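PDB 3QLD: mandelate racemase/muconate lactonizing protein from Alicyclobacillus acidocaldarius LAA1, which belongs to the mandelate racemase/muconate lactonizing family, pairing an enolase-like N-terminal domain with a TIM-barrel-type C-terminal domain. Local coordinates for residues Leu127-Ser141 with Leu310-Leu324. Residues are numbered along the deposited sequence; the frame is centred on the assembly and turned at random.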
loop_
_atom_site.group_PDB
_atom_site.type_symbol
_atom_site.label_atom_id
_atom_site.label_comp_id
_atom_site.label_asym_id
_atom_site.label_seq_id
_atom_site.Cartn_x
_atom_site.Cartn_y
_atom_site.Cartn_z
ATOM N N LEU A 127 0.177 -29.715 7.921
ATOM C CA LEU A 127 -0.224 -28.456 7.253
ATOM C C LEU A 127 -0.013 -28.521 5.750
ATOM O O LEU A 127 -0.893 -28.137 5.000
ATOM C CB LEU A 127 0.494 -27.226 7.867
ATOM C CG LEU A 127 0.149 -25.861 7.209
ATOM C CD1 LEU A 127 -1.375 -25.550 7.212
ATOM C CD2 LEU A 127 0.854 -24.784 7.978
ATOM N N VAL A 128 1.125 -29.055 5.300
ATOM C CA VAL A 128 1.359 -29.172 3.852
ATOM C C VAL A 128 0.298 -29.986 2.985
ATOM O O VAL A 128 -0.156 -29.534 1.912
ATOM C CB VAL A 128 2.805 -29.579 3.554
ATOM C CG1 VAL A 128 3.056 -31.053 3.952
ATOM C CG2 VAL A 128 3.111 -29.374 2.066
ATOM N N GLY A 129 -0.151 -31.134 3.507
ATOM C CA GLY A 129 -1.219 -31.925 2.870
ATOM C C GLY A 129 -2.523 -31.157 2.915
ATOM O O GLY A 129 -3.402 -31.285 2.025
ATOM N N LEU A 130 -2.666 -30.344 3.950
ATOM C CA LEU A 130 -3.886 -29.566 4.090
ATOM C C LEU A 130 -4.031 -28.563 2.952
ATOM O O LEU A 130 -5.142 -28.315 2.484
ATOM C CB LEU A 130 -3.922 -28.866 5.445
ATOM C CG LEU A 130 -4.376 -29.698 6.645
ATOM C CD1 LEU A 130 -5.006 -28.754 7.599
ATOM C CD2 LEU A 130 -5.393 -30.787 6.273
ATOM N N LEU A 131 -2.893 -28.002 2.527
ATOM C CA LEU A 131 -2.806 -27.062 1.402
ATOM C C LEU A 131 -2.540 -27.708 0.034
ATOM O O LEU A 131 -2.406 -26.992 -0.957
ATOM C CB LEU A 131 -1.708 -26.023 1.663
ATOM C CG LEU A 131 -1.930 -25.224 2.961
ATOM C CD1 LEU A 131 -0.614 -24.718 3.503
ATOM C CD2 LEU A 131 -2.912 -24.129 2.728
ATOM N N GLY A 132 -2.441 -29.039 -0.039
ATOM C CA GLY A 132 -2.224 -29.693 -1.348
ATOM C C GLY A 132 -0.775 -29.680 -1.844
ATOM O O GLY A 132 -0.488 -29.728 -3.048
ATOM N N GLY A 133 0.162 -29.612 -0.915
ATOM C CA GLY A 133 1.568 -29.568 -1.293
ATOM C C GLY A 133 2.095 -30.974 -1.357
ATOM O O GLY A 133 2.104 -31.682 -0.330
ATOM N N GLY A 134 2.543 -31.362 -2.550
ATOM C CA GLY A 134 2.920 -32.737 -2.837
ATOM C C GLY A 134 4.400 -32.987 -2.716
ATOM O O GLY A 134 4.807 -33.975 -2.107
ATOM N N ARG A 135 5.225 -32.116 -3.289
ATOM C CA ARG A 135 6.679 -32.329 -3.268
ATOM C C ARG A 135 7.176 -32.670 -1.844
ATOM O O ARG A 135 6.696 -32.112 -0.854
ATOM C CB ARG A 135 7.370 -31.087 -3.802
ATOM C CG ARG A 135 6.497 -30.416 -4.814
ATOM C CD ARG A 135 6.882 -29.002 -5.158
ATOM N NE ARG A 135 7.126 -28.912 -6.590
ATOM C CZ ARG A 135 8.335 -29.068 -7.122
ATOM N NH1 ARG A 135 9.378 -29.289 -6.319
ATOM N NH2 ARG A 135 8.512 -28.980 -8.441
ATOM N N ASP A 136 8.127 -33.598 -1.730
ATOM C CA ASP A 136 8.590 -34.007 -0.413
ATOM C C ASP A 136 9.838 -33.260 -0.034
ATOM O O ASP A 136 10.135 -33.101 1.135
ATOM C CB ASP A 136 8.831 -35.528 -0.372
ATOM C CG ASP A 136 7.547 -36.299 -0.094
ATOM O OD1 ASP A 136 7.113 -36.263 1.089
ATOM O OD2 ASP A 136 6.981 -36.918 -1.041
ATOM N N ARG A 137 10.557 -32.796 -1.055
ATOM C CA ARG A 137 11.778 -32.007 -0.911
ATOM C C ARG A 137 11.781 -30.838 -1.906
ATOM O O ARG A 137 11.040 -30.866 -2.912
ATOM C CB ARG A 137 12.987 -32.851 -1.206
ATOM C CG ARG A 137 13.118 -33.988 -0.272
ATOM C CD ARG A 137 14.313 -34.850 -0.673
ATOM N NE ARG A 137 14.482 -35.891 0.337
ATOM C CZ ARG A 137 15.652 -36.426 0.699
ATOM N NH1 ARG A 137 16.791 -36.026 0.127
ATOM N NH2 ARG A 137 15.673 -37.370 1.649
ATOM N N VAL A 138 12.594 -29.826 -1.604
ATOM C CA VAL A 138 12.733 -28.649 -2.466
ATOM C C VAL A 138 14.195 -28.286 -2.601
ATOM O O VAL A 138 14.981 -28.447 -1.641
ATOM C CB VAL A 138 11.901 -27.441 -1.942
ATOM C CG1 VAL A 138 10.370 -27.825 -1.811
ATOM C CG2 VAL A 138 12.429 -27.020 -0.591
ATOM N N GLU A 139 14.595 -27.808 -3.784
ATOM C CA GLU A 139 15.968 -27.390 -3.953
ATOM C C GLU A 139 16.112 -25.919 -3.571
ATOM O O GLU A 139 15.144 -25.191 -3.674
ATOM C CB GLU A 139 16.413 -27.460 -5.384
ATOM C CG GLU A 139 15.999 -28.668 -6.194
ATOM C CD GLU A 139 16.561 -28.535 -7.611
ATOM O OE1 GLU A 139 16.034 -27.701 -8.401
ATOM O OE2 GLU A 139 17.540 -29.236 -7.914
ATOM N N VAL A 140 17.335 -25.493 -3.249
ATOM C CA VAL A 140 17.589 -24.228 -2.548
ATOM C C VAL A 140 18.581 -23.449 -3.407
ATOM O O VAL A 140 19.518 -24.054 -3.908
ATOM C CB VAL A 140 18.209 -24.502 -1.139
ATOM C CG1 VAL A 140 18.608 -23.184 -0.502
ATOM C CG2 VAL A 140 17.236 -25.277 -0.256
ATOM N N SER A 141 18.359 -22.139 -3.611
ATOM C CA SER A 141 19.301 -21.242 -4.322
ATOM C C SER A 141 20.191 -20.414 -3.407
ATOM O O SER A 141 19.810 -20.137 -2.285
ATOM C CB SER A 141 18.429 -20.247 -5.177
ATOM O OG SER A 141 19.209 -19.270 -5.914
ATOM N N LEU A 310 8.740 -22.848 3.363
ATOM C CA LEU A 310 8.994 -24.201 2.784
ATOM C C LEU A 310 7.738 -25.045 2.517
ATOM O O LEU A 310 7.684 -25.730 1.533
ATOM C CB LEU A 310 10.004 -24.939 3.641
ATOM C CG LEU A 310 11.374 -24.249 3.781
ATOM C CD1 LEU A 310 12.116 -24.598 5.104
ATOM C CD2 LEU A 310 12.373 -24.507 2.624
ATOM N N ILE A 311 6.718 -24.984 3.363
ATOM C CA ILE A 311 5.444 -25.626 3.074
ATOM C C ILE A 311 4.780 -25.079 1.792
ATOM O O ILE A 311 4.341 -25.829 0.967
ATOM C CB ILE A 311 4.528 -25.546 4.289
ATOM C CG1 ILE A 311 5.107 -26.457 5.394
ATOM C CG2 ILE A 311 3.065 -25.786 3.927
ATOM C CD1 ILE A 311 4.556 -26.238 6.767
ATOM N N ALA A 312 4.689 -23.760 1.627
ATOM C CA ALA A 312 4.247 -23.221 0.325
ATOM C C ALA A 312 5.148 -23.704 -0.870
ATOM O O ALA A 312 4.664 -23.950 -1.989
ATOM C CB ALA A 312 4.222 -21.686 0.387
ATOM N N ALA A 313 6.444 -23.798 -0.666
ATOM C CA ALA A 313 7.328 -24.246 -1.761
ATOM C C ALA A 313 7.117 -25.694 -2.210
ATOM O O ALA A 313 7.648 -26.088 -3.243
ATOM C CB ALA A 313 8.721 -24.064 -1.388
ATOM N N ALA A 314 6.332 -26.436 -1.441
ATOM C CA ALA A 314 5.895 -27.798 -1.779
ATOM C C ALA A 314 4.750 -27.827 -2.832
ATOM O O ALA A 314 4.393 -28.885 -3.391
ATOM C CB ALA A 314 5.436 -28.484 -0.501
ATOM N N LEU A 315 4.160 -26.676 -3.125
ATOM C CA LEU A 315 2.992 -26.664 -3.989
ATOM C C LEU A 315 3.369 -26.985 -5.453
ATOM O O LEU A 315 4.531 -26.783 -5.862
ATOM C CB LEU A 315 2.181 -25.366 -3.845
ATOM C CG LEU A 315 1.690 -25.117 -2.417
ATOM C CD1 LEU A 315 1.419 -23.603 -2.238
ATOM C CD2 LEU A 315 0.409 -25.977 -2.037
ATOM N N PRO A 316 2.404 -27.549 -6.230
ATOM C CA PRO A 316 2.799 -28.126 -7.510
ATOM C C PRO A 316 3.492 -27.178 -8.478
ATOM O O PRO A 316 4.486 -27.588 -9.062
ATOM C CB PRO A 316 1.473 -28.638 -8.111
ATOM C CG PRO A 316 0.633 -28.949 -6.978
ATOM C CD PRO A 316 0.982 -27.846 -5.937
ATOM N N LEU A 317 3.014 -25.932 -8.630
ATOM C CA LEU A 317 3.632 -25.008 -9.617
ATOM C C LEU A 317 4.972 -24.402 -9.206
ATOM O O LEU A 317 5.642 -23.697 -10.007
ATOM C CB LEU A 317 2.652 -23.917 -10.059
ATOM C CG LEU A 317 3.086 -22.948 -11.191
ATOM C CD1 LEU A 317 2.798 -23.485 -12.632
ATOM C CD2 LEU A 317 2.367 -21.642 -11.021
HETATM N N MSE A 318 5.389 -24.654 -7.969
HETATM C CA MSE A 318 6.653 -24.148 -7.484
HETATM C C MSE A 318 7.798 -24.879 -8.110
HETATM O O MSE A 318 8.484 -25.638 -7.425
HETATM C CB MSE A 318 6.732 -24.252 -5.964
HETATM C CG MSE A 318 5.589 -23.557 -5.310
HETATM SE SE MSE A 318 5.744 -21.590 -5.630
HETATM C CE MSE A 318 4.815 -21.131 -3.950
ATOM N N ARG A 319 8.039 -24.601 -9.390
ATOM C CA ARG A 319 8.937 -25.400 -10.247
ATOM C C ARG A 319 10.427 -25.070 -10.133
ATOM O O ARG A 319 11.295 -25.892 -10.498
ATOM C CB ARG A 319 8.489 -25.292 -11.729
ATOM C CG ARG A 319 7.242 -26.178 -12.148
ATOM C CD ARG A 319 7.516 -27.696 -11.993
ATOM N NE ARG A 319 8.476 -28.207 -12.988
ATOM C CZ ARG A 319 9.300 -29.247 -12.810
ATOM N NH1 ARG A 319 9.318 -29.912 -11.652
ATOM N NH2 ARG A 319 10.123 -29.613 -13.799
ATOM N N TYR A 320 10.751 -23.877 -9.637
ATOM C CA TYR A 320 12.149 -23.520 -9.428
ATOM C C TYR A 320 12.473 -23.555 -7.921
ATOM O O TYR A 320 11.553 -23.672 -7.054
ATOM C CB TYR A 320 12.494 -22.140 -10.013
ATOM C CG TYR A 320 12.183 -21.970 -11.513
ATOM C CD1 TYR A 320 12.245 -23.060 -12.408
ATOM C CD2 TYR A 320 11.860 -20.694 -12.043
ATOM C CE1 TYR A 320 11.976 -22.898 -13.793
ATOM C CE2 TYR A 320 11.600 -20.522 -13.416
ATOM C CZ TYR A 320 11.663 -21.627 -14.282
ATOM O OH TYR A 320 11.401 -21.442 -15.633
ATOM N N ALA A 321 13.771 -23.472 -7.672
ATOM C CA ALA A 321 14.404 -23.533 -6.371
ATOM C C ALA A 321 13.921 -22.369 -5.531
ATOM O O ALA A 321 13.612 -21.274 -6.070
ATOM C CB ALA A 321 15.927 -23.408 -6.530
ATOM N N THR A 322 13.905 -22.618 -4.217
ATOM C CA THR A 322 13.623 -21.589 -3.201
ATOM C C THR A 322 14.846 -20.814 -2.756
ATOM O O THR A 322 15.994 -21.307 -2.826
ATOM C CB THR A 322 12.782 -22.172 -2.008
ATOM O OG1 THR A 322 12.443 -21.106 -1.080
ATOM C CG2 THR A 322 13.581 -23.319 -1.243
ATOM N N ASP A 323 14.651 -19.534 -2.393
ATOM C CA ASP A 323 15.696 -18.792 -1.737
ATOM C C ASP A 323 15.787 -19.129 -0.213
ATOM O O ASP A 323 16.606 -18.559 0.463
ATOM C CB ASP A 323 15.465 -17.265 -1.880
ATOM C CG ASP A 323 15.945 -16.686 -3.236
ATOM O OD1 ASP A 323 16.510 -17.423 -4.088
ATOM O OD2 ASP A 323 15.757 -15.456 -3.434
ATOM N N LEU A 324 14.879 -19.942 0.320
ATOM C CA LEU A 324 14.785 -20.171 1.775
ATOM C C LEU A 324 15.797 -21.253 2.080
ATOM O O LEU A 324 15.581 -22.374 1.686
ATOM C CB LEU A 324 13.392 -20.683 2.155
ATOM C CG LEU A 324 12.239 -19.654 1.988
ATOM C CD1 LEU A 324 10.907 -20.323 2.187
ATOM C CD2 LEU A 324 12.401 -18.522 3.024
HETATM O O HOH W 1 19.009 -17.189 -4.225
#
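Val140 and Thr322 form a single parallel bridge: Thr322 N bonds to Glu139 O at 2.9 Å, and Ser141 N to Thr322 O at 2.6 Å. Farther back, Ala314 O receives two weak bonds, from Gly134 N and Arg135 N. The apolar packing starts at helix 127-130. Ile311 CG2 lies against Val128 CB (3.8 Å) and also meets Leu131 CD1, whose side chain crosses it at about a right angle. Val128 CG2 abuts Ala314 CB at 3.6 Å. Val138 splits its methyls: CG1 faces Ala313, while CG2 reaches Thr322 CG2 and Leu310 CD2. Arg135 runs along the backbone of 313-318. A bend at chi3 (122°) turns its guanidinium so that Met318 O sits 3.4 Å above the plane, over its centre. Thr322 OG1, anti to its own N, accepts from Leu324 N in an ST turn and also bonds to Val296 O. A water joins Ser141 OG to Asp323 OD1. Asp323 also forms salt bridges to Lys169 and Arg167. The backbone of Asp323 bonds to Val296, at the end of strand 293-296. Residues 321-323 therefore lie between the first and seventh barrel strands, an arrangement consistent with closure of the modified TIM barrel of the enolase superfamily.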